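Local coordinates for protein chinitase A (PDB 3EBV) that probably hydrolyses internal glycosidic bonds of chitin, this chain being the glycosyl hydrolase family 18 catalytic domain of a longer protein, at residues M144-Q156 against L173-L187. Sequence-based numbering, arbitrary orientation.
Sequences MILTMAPQTIDMQ and LTVVNMQYYNSGTML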
HETATM    1  N   MSE A 144      -5.505  14.879  -1.595  1.00 16.62           N
HETATM    2  CA  MSE A 144      -4.573  13.883  -2.170  1.00 15.78           C
HETATM    3  C   MSE A 144      -4.545  12.613  -1.305  1.00 14.17           C
HETATM    4  O   MSE A 144      -4.508  12.678  -0.074  1.00 13.97           O
HETATM    5  CB  MSE A 144      -3.157  14.429  -2.297  1.00 14.89           C
HETATM    6  CG  MSE A 144      -2.255  13.500  -3.108  1.00 17.58           C
HETATM    7 SE   MSE A 144      -0.450  14.109  -3.232  1.00 21.88          SE
HETATM    8  CE  MSE A 144       0.068  13.857  -1.345  1.00 19.48           C
ATOM      9  N   ILE A 145      -4.613  11.470  -1.971  1.00 13.63           N
ATOM     10  CA  ILE A 145      -4.414  10.183  -1.289  1.00 12.75           C
ATOM     11  C   ILE A 145      -2.920   9.941  -1.193  1.00 12.29           C
ATOM     12  O   ILE A 145      -2.173  10.036  -2.191  1.00 12.53           O
ATOM     13  CB  ILE A 145      -5.078   9.043  -2.081  1.00 12.99           C
ATOM     14  CG1 ILE A 145      -6.598   9.271  -2.205  1.00 14.13           C
ATOM     15  CG2 ILE A 145      -4.737   7.652  -1.458  1.00 13.61           C
ATOM     16  CD1 ILE A 145      -7.383   9.297  -0.879  1.00 15.33           C
ATOM     17  N   LEU A 146      -2.467   9.571   0.027  1.00 11.38           N
ATOM     18  CA  LEU A 146      -1.040   9.314   0.234  1.00 11.98           C
ATOM     19  C   LEU A 146      -0.957   8.007   1.029  1.00 11.49           C
ATOM     20  O   LEU A 146      -1.419   7.948   2.189  1.00 11.38           O
ATOM     21  CB  LEU A 146      -0.365  10.456   1.031  1.00 12.11           C
ATOM     22  CG  LEU A 146       1.079  10.141   1.486  1.00 13.57           C
ATOM     23  CD1 LEU A 146       2.036   9.803   0.345  1.00 14.23           C
ATOM     24  CD2 LEU A 146       1.547  11.391   2.294  1.00 14.39           C
ATOM     25  N   THR A 147      -0.397   6.981   0.395  1.00  9.91           N
ATOM     26  CA  THR A 147      -0.191   5.714   1.113  1.00  9.81           C
ATOM     27  C   THR A 147       1.291   5.373   1.103  1.00 10.72           C
ATOM     28  O   THR A 147       2.060   5.901   0.306  1.00 10.89           O
ATOM     29  CB  THR A 147      -1.034   4.550   0.458  1.00 10.01           C
ATOM     30  OG1 THR A 147      -0.522   4.249  -0.852  1.00 10.72           O
ATOM     31  CG2 THR A 147      -2.506   4.927   0.330  1.00 10.39           C
HETATM   32  N   MSE A 148       1.701   4.432   1.972  1.00  9.47           N
HETATM   33  CA  MSE A 148       3.081   3.950   1.997  1.00 10.08           C
HETATM   34  C   MSE A 148       3.019   2.460   2.239  1.00  9.45           C
HETATM   35  O   MSE A 148       2.110   2.010   2.960  1.00 10.81           O
HETATM   36  CB  MSE A 148       3.880   4.602   3.124  1.00  9.59           C
HETATM   37  CG  MSE A 148       3.791   6.151   3.074  1.00 10.71           C
HETATM   38 SE   MSE A 148       4.892   6.944   4.510  1.00 18.42          SE
HETATM   39  CE  MSE A 148       6.548   7.133   3.485  1.00 16.32           C
ATOM     40  N   ALA A 149       3.974   1.742   1.653  1.00  9.99           N
ATOM     41  CA  ALA A 149       4.018   0.272   1.771  1.00  9.60           C
ATOM     42  C   ALA A 149       5.418  -0.156   2.250  1.00 10.13           C
ATOM     43  O   ALA A 149       6.179  -0.835   1.551  1.00 10.47           O
ATOM     44  CB  ALA A 149       3.677  -0.394   0.417  1.00  9.82           C
ATOM     45  N   PRO A 150       5.770   0.225   3.490  1.00  9.63           N
ATOM     46  CA  PRO A 150       7.064  -0.206   4.046  1.00  8.41           C
ATOM     47  C   PRO A 150       7.170  -1.726   4.137  1.00  8.67           C
ATOM     48  O   PRO A 150       6.143  -2.412   4.205  1.00  9.54           O
ATOM     49  CB  PRO A 150       7.014   0.332   5.496  1.00  8.93           C
ATOM     50  CG  PRO A 150       5.524   0.546   5.792  1.00  9.33           C
ATOM     51  CD  PRO A 150       4.931   0.978   4.460  1.00 10.51           C
ATOM     52  N   GLN A 151       8.415  -2.202   4.148  1.00  8.65           N
ATOM     53  CA  GLN A 151       8.703  -3.572   4.570  1.00  9.16           C
ATOM     54  C   GLN A 151       8.755  -3.613   6.098  1.00  9.96           C
ATOM     55  O   GLN A 151       8.830  -2.569   6.789  1.00  9.80           O
ATOM     56  CB  GLN A 151      10.025  -4.016   3.947  1.00 10.53           C
ATOM     57  CG  GLN A 151       9.895  -4.183   2.438  1.00 11.73           C
ATOM     58  CD  GLN A 151      11.203  -4.606   1.839  1.00 15.94           C
ATOM     59  OE1 GLN A 151      11.487  -5.806   1.737  1.00 17.09           O
ATOM     60  NE2 GLN A 151      12.040  -3.634   1.490  1.00 14.99           N
ATOM     61  N   THR A 152       8.713  -4.831   6.678  1.00  9.69           N
ATOM     62  CA  THR A 152       8.633  -4.894   8.126  1.00  9.51           C
ATOM     63  C   THR A 152       9.845  -4.233   8.808  1.00  9.43           C
ATOM     64  O   THR A 152       9.725  -3.646   9.884  1.00 10.38           O
ATOM     65  CB  THR A 152       8.474  -6.370   8.599  1.00 10.45           C
ATOM     66  OG1 THR A 152       9.560  -7.142   8.069  1.00 11.93           O
ATOM     67  CG2 THR A 152       7.155  -6.905   8.172  1.00 11.01           C
ATOM     68  N   ILE A 153      11.014  -4.346   8.189  1.00 11.28           N
ATOM     69  CA  ILE A 153      12.230  -3.738   8.768  1.00 13.40           C
ATOM     70  C   ILE A 153      12.144  -2.212   8.867  1.00 12.95           C
ATOM     71  O   ILE A 153      12.923  -1.580   9.627  1.00 13.29           O
ATOM     72  CB  ILE A 153      13.497  -4.076   7.959  1.00 13.30           C
ATOM     73  CG1 ILE A 153      13.357  -3.636   6.489  1.00 14.56           C
ATOM     74  CG2 ILE A 153      13.790  -5.557   8.099  1.00 17.62           C
ATOM     75  CD1 ILE A 153      14.616  -3.857   5.653  1.00 19.30           C
ATOM     76  N   ASP A 154      11.190  -1.620   8.140  1.00 11.96           N
ATOM     77  CA  ASP A 154      11.070  -0.158   8.094  1.00 12.27           C
ATOM     78  C   ASP A 154      10.160   0.420   9.183  1.00 12.24           C
ATOM     79  O   ASP A 154      10.089   1.657   9.319  1.00 12.52           O
ATOM     80  CB  ASP A 154      10.524   0.254   6.732  1.00 11.77           C
ATOM     81  CG  ASP A 154      11.444  -0.134   5.580  1.00 11.22           C
ATOM     82  OD1 ASP A 154      12.656   0.147   5.678  1.00 12.90           O
ATOM     83  OD2 ASP A 154      10.946  -0.715   4.596  1.00 11.95           O
HETATM   84  N   MSE A 155       9.448  -0.438   9.926  1.00 11.21           N
HETATM   85  CA  MSE A 155       8.499   0.037  10.941  1.00 11.10           C
HETATM   86  C   MSE A 155       8.680  -0.708  12.275  1.00 10.72           C
HETATM   87  O   MSE A 155       7.723  -0.829  13.052  1.00 10.48           O
HETATM   88  CB  MSE A 155       7.049  -0.157  10.476  1.00 11.24           C
HETATM   89  CG  MSE A 155       6.701   0.417   9.085  1.00 10.51           C
HETATM   90 SE   MSE A 155       6.629   2.395   9.090  1.00 16.02          SE
HETATM   91  CE  MSE A 155       4.993   2.618  10.043  1.00 11.36           C
ATOM     92  N   GLN A 156       9.899  -1.132  12.562  1.00 11.25           N
ATOM     93  CA  GLN A 156      10.194  -1.827  13.822  1.00 12.27           C
ATOM     94  C   GLN A 156      10.268  -0.873  15.009  1.00 13.65           C
ATOM     95  O   GLN A 156      10.107  -1.283  16.146  1.00 14.62           O
ATOM     96  CB  GLN A 156      11.482  -2.631  13.673  1.00 12.23           C
ATOM     97  CG  GLN A 156      11.236  -3.994  12.985  1.00 12.12           C
ATOM     98  CD  GLN A 156      10.548  -4.998  13.926  1.00 11.98           C
ATOM     99  OE1 GLN A 156       9.296  -5.160  13.918  1.00 14.22           O
ATOM    100  NE2 GLN A 156      11.351  -5.695  14.680  1.00 11.27           N
ATOM    101  N   LEU A 173      -1.312  11.957   5.576  1.00 11.74           N
ATOM    102  CA  LEU A 173      -1.142  10.533   5.313  1.00 12.02           C
ATOM    103  C   LEU A 173      -2.492   9.811   5.360  1.00 12.17           C
ATOM    104  O   LEU A 173      -3.239   9.917   6.367  1.00 12.10           O
ATOM    105  CB  LEU A 173      -0.226   9.968   6.384  1.00 11.89           C
ATOM    106  CG  LEU A 173      -0.047   8.465   6.412  1.00 11.31           C
ATOM    107  CD1 LEU A 173       0.744   7.941   5.186  1.00 13.58           C
ATOM    108  CD2 LEU A 173       0.744   8.152   7.725  1.00 11.64           C
ATOM    109  N   THR A 174      -2.803   9.046   4.303  1.00 11.23           N
ATOM    110  CA  THR A 174      -4.023   8.236   4.295  1.00 11.24           C
ATOM    111  C   THR A 174      -3.826   6.930   5.093  1.00 10.90           C
ATOM    112  O   THR A 174      -4.487   6.725   6.127  1.00 11.64           O
ATOM    113  CB  THR A 174      -4.470   7.910   2.859  1.00 11.77           C
ATOM    114  OG1 THR A 174      -4.527   9.163   2.115  1.00 12.73           O
ATOM    115  CG2 THR A 174      -5.827   7.239   2.867  1.00 11.70           C
ATOM    116  N   VAL A 175      -2.888   6.086   4.626  1.00 10.59           N
ATOM    117  CA  VAL A 175      -2.683   4.806   5.318  1.00 10.25           C
ATOM    118  C   VAL A 175      -1.321   4.243   5.004  1.00 10.20           C
ATOM    119  O   VAL A 175      -0.799   4.380   3.884  1.00 10.84           O
ATOM    120  CB  VAL A 175      -3.810   3.787   4.966  1.00 10.82           C
ATOM    121  CG1 VAL A 175      -3.907   3.527   3.450  1.00 11.94           C
ATOM    122  CG2 VAL A 175      -3.646   2.481   5.711  1.00 10.33           C
ATOM    123  N   VAL A 176      -0.746   3.617   6.044  1.00  9.25           N
ATOM    124  CA  VAL A 176       0.475   2.809   5.913  1.00  9.14           C
ATOM    125  C   VAL A 176       0.021   1.374   5.771  1.00  9.26           C
ATOM    126  O   VAL A 176      -0.420   0.753   6.745  1.00  9.52           O
ATOM    127  CB  VAL A 176       1.419   2.944   7.120  1.00  9.11           C
ATOM    128  CG1 VAL A 176       2.650   2.076   6.935  1.00  9.36           C
ATOM    129  CG2 VAL A 176       1.880   4.421   7.257  1.00 11.16           C
ATOM    130  N   ASN A 177       0.113   0.839   4.552  1.00  8.96           N
ATOM    131  CA  ASN A 177      -0.168  -0.583   4.284  1.00  8.83           C
ATOM    132  C   ASN A 177       1.156  -1.357   4.314  1.00  9.50           C
ATOM    133  O   ASN A 177       1.772  -1.598   3.273  1.00  9.03           O
ATOM    134  CB  ASN A 177      -0.807  -0.760   2.902  1.00  9.86           C
ATOM    135  CG  ASN A 177      -2.211  -0.165   2.799  1.00  9.58           C
ATOM    136  OD1 ASN A 177      -3.068  -0.383   3.676  1.00  9.62           O
ATOM    137  ND2 ASN A 177      -2.484   0.548   1.654  1.00  9.67           N
HETATM  138  N   MSE A 178       1.643  -1.674   5.508  1.00  8.69           N
HETATM  139  CA  MSE A 178       2.912  -2.411   5.561  1.00  8.03           C
HETATM  140  C   MSE A 178       2.789  -3.783   4.888  1.00  7.73           C
HETATM  141  O   MSE A 178       1.702  -4.377   4.852  1.00  8.37           O
HETATM  142  CB  MSE A 178       3.414  -2.574   7.023  1.00  8.48           C
HETATM  143  CG  MSE A 178       4.768  -3.261   7.078  1.00  9.15           C
HETATM  144 SE   MSE A 178       5.523  -3.054   8.894  1.00 14.85          SE
HETATM  145  CE  MSE A 178       4.432  -4.316   9.856  1.00 10.63           C
ATOM    146  N   GLN A 179       3.934  -4.246   4.343  1.00  8.11           N
ATOM    147  CA  GLN A 179       3.991  -5.546   3.689  1.00  8.30           C
ATOM    148  C   GLN A 179       4.367  -6.577   4.774  1.00  7.85           C
ATOM    149  O   GLN A 179       5.547  -6.752   5.140  1.00  9.52           O
ATOM    150  CB  GLN A 179       5.078  -5.546   2.597  1.00  8.92           C
ATOM    151  CG  GLN A 179       4.843  -4.504   1.521  1.00 10.64           C
ATOM    152  CD  GLN A 179       5.977  -4.539   0.492  1.00 10.85           C
ATOM    153  OE1 GLN A 179       6.397  -5.613   0.036  1.00 11.81           O
ATOM    154  NE2 GLN A 179       6.484  -3.361   0.144  1.00 12.36           N
ATOM    155  N   TYR A 180       3.335  -7.240   5.318  1.00  8.91           N
ATOM    156  CA  TYR A 180       3.582  -8.243   6.382  1.00  8.65           C
ATOM    157  C   TYR A 180       3.988  -9.597   5.758  1.00  9.70           C
ATOM    158  O   TYR A 180       3.348 -10.661   5.985  1.00 10.11           O
ATOM    159  CB  TYR A 180       2.311  -8.433   7.247  1.00  8.63           C
ATOM    160  CG  TYR A 180       1.933  -7.229   8.077  1.00  8.55           C
ATOM    161  CD1 TYR A 180       2.113  -7.220   9.464  1.00  9.99           C
ATOM    162  CD2 TYR A 180       1.361  -6.099   7.472  1.00  8.02           C
ATOM    163  CE1 TYR A 180       1.713  -6.121  10.244  1.00  9.55           C
ATOM    164  CE2 TYR A 180       1.008  -4.991   8.225  1.00  8.27           C
ATOM    165  CZ  TYR A 180       1.168  -4.997   9.622  1.00  9.61           C
ATOM    166  OH  TYR A 180       0.818  -3.883  10.351  1.00  9.57           O
ATOM    167  N   TYR A 181       4.990  -9.541   4.869  1.00  8.71           N
ATOM    168  CA  TYR A 181       5.339 -10.727   4.066  1.00  9.41           C
ATOM    169  C   TYR A 181       6.704 -10.516   3.437  1.00 10.46           C
ATOM    170  O   TYR A 181       7.286  -9.431   3.522  1.00 10.76           O
ATOM    171  CB  TYR A 181       4.266 -11.010   2.997  1.00 10.21           C
ATOM    172  CG  TYR A 181       3.961  -9.844   2.069  1.00  8.41           C
ATOM    173  CD1 TYR A 181       4.664  -9.660   0.863  1.00  9.25           C
ATOM    174  CD2 TYR A 181       2.904  -8.991   2.329  1.00  9.55           C
ATOM    175  CE1 TYR A 181       4.344  -8.580  -0.010  1.00  9.45           C
ATOM    176  CE2 TYR A 181       2.558  -7.937   1.452  1.00  9.58           C
ATOM    177  CZ  TYR A 181       3.281  -7.745   0.294  1.00  9.49           C
ATOM    178  OH  TYR A 181       2.951  -6.694  -0.504  1.00 12.35           O
ATOM    179  N   ASN A 182       7.217 -11.598   2.843  1.00 10.28           N
ATOM    180  CA  ASN A 182       8.652 -11.669   2.429  1.00 10.62           C
ATOM    181  C   ASN A 182       9.576 -11.190   3.533  1.00 10.98           C
ATOM    182  O   ASN A 182      10.548 -10.465   3.304  1.00 11.02           O
ATOM    183  CB  ASN A 182       8.935 -10.846   1.138  1.00 10.03           C
ATOM    184  CG  ASN A 182       8.212 -11.381  -0.067  1.00 11.34           C
ATOM    185  OD1 ASN A 182       8.145 -12.595  -0.273  1.00 14.69           O
ATOM    186  ND2 ASN A 182       7.628 -10.480  -0.854  1.00 14.40           N
ATOM    187  N   SER A 183       9.291 -11.631   4.755  1.00 10.58           N
ATOM    188  CA  SER A 183       9.945 -11.096   5.946  1.00 10.25           C
ATOM    189  C   SER A 183      10.579 -12.188   6.816  1.00 10.39           C
ATOM    190  O   SER A 183       9.941 -13.205   7.052  1.00 11.46           O
ATOM    191  CB  SER A 183       8.903 -10.358   6.820  1.00 10.21           C
ATOM    192  OG  SER A 183       9.518  -9.814   7.966  1.00  9.93           O
ATOM    193  N   GLY A 184      11.774 -11.890   7.330  1.00 11.35           N
ATOM    194  CA  GLY A 184      12.346 -12.664   8.413  1.00 11.08           C
ATOM    195  C   GLY A 184      11.540 -12.403   9.702  1.00 11.34           C
ATOM    196  O   GLY A 184      10.599 -11.567   9.735  1.00 10.91           O
ATOM    197  N   THR A 185      11.926 -13.083  10.770  1.00 11.07           N
ATOM    198  CA  THR A 185      11.252 -12.836  12.055  1.00 11.72           C
ATOM    199  C   THR A 185      11.490 -11.385  12.487  1.00 11.65           C
ATOM    200  O   THR A 185      12.496 -10.738  12.132  1.00 11.53           O
ATOM    201  CB  THR A 185      11.699 -13.820  13.157  1.00 12.11           C
ATOM    202  OG1 THR A 185      13.114 -13.700  13.321  1.00 14.24           O
ATOM    203  CG2 THR A 185      11.312 -15.267  12.801  1.00 12.68           C
HETATM  204  N   MSE A 186      10.523 -10.870  13.243  1.00 10.33           N
HETATM  205  CA  MSE A 186      10.513  -9.490  13.672  1.00 10.44           C
HETATM  206  C   MSE A 186      10.052  -9.370  15.111  1.00 10.38           C
HETATM  207  O   MSE A 186       9.373 -10.270  15.603  1.00 10.99           O
HETATM  208  CB  MSE A 186       9.514  -8.706  12.799  1.00 11.44           C
HETATM  209  CG  MSE A 186       9.955  -8.594  11.338  1.00 11.84           C
HETATM  210 SE   MSE A 186      11.424  -7.300  11.166  1.00 19.72          SE
HETATM  211  CE  MSE A 186      12.417  -8.180   9.698  1.00 14.24           C
ATOM    212  N   LEU A 187      10.370  -8.259  15.765  1.00 10.15           N
ATOM    213  CA  LEU A 187       9.852  -8.018  17.129  1.00 10.41           C
ATOM    214  C   LEU A 187       8.445  -7.427  17.053  1.00 10.64           C
ATOM    215  O   LEU A 187       8.154  -6.576  16.166  1.00 11.66           O
ATOM    216  CB  LEU A 187      10.749  -7.068  17.912  1.00 11.17           C
ATOM    217  CG  LEU A 187      12.184  -7.533  18.040  1.00 13.04           C
ATOM    218  CD1 LEU A 187      12.925  -6.514  18.892  1.00 17.83           C
ATOM    219  CD2 LEU A 187      12.216  -8.868  18.760  1.00 15.96           C
TER
HETATM  220  O   HOH W   1      10.608  -7.681   3.602  1.00 15.18           O
HETATM  221  O   HOH W   2       8.253  -6.767   4.692  1.00 12.21           O
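Gln179 and the loop residues Ala149 and Pro150 join two neighbouring parallel strands, 145-148 and 175-179, of the TIM barrel of family 18 glycosyl hydrolases, linked as a beta-alpha-beta unit through helix 161-168. The Gln179 side chain, running straight past CG (chi2 179°), sends NE2 to Ala149 O (2.9 Å), with the acceptor close to its amide plane, while its backbone N reaches Pro150 O in a nearly straight bond (168°). NE2 also donates to Glu121, so one amide ties three successive strand ends together. Without NE2, a leucine here would probably leave Ala149 O lacking its side-chain partner and the Glu121 carboxylate freer to turn. Between the strands, Met148 N donates to Val175 O and Asn177 N to Met148 O. At the start of the pairing, Thr174 OG1 stands in for a backbone acceptor, taking the Leu146 N-H at 3.0 Å. Pro150 CG presses tightly on Val176 CG1 (3.5 Å), the side chains crossing at about a right angle; the selenium of selenomethionine Met178 lies against Met155 CB. Farther out, a water accepts from Thr152 N and lies 2.7 Å from Gln179 O. Met186, turning at CG (chi2 -74°), brings CE to 3.4 Å from Ile153 CG2.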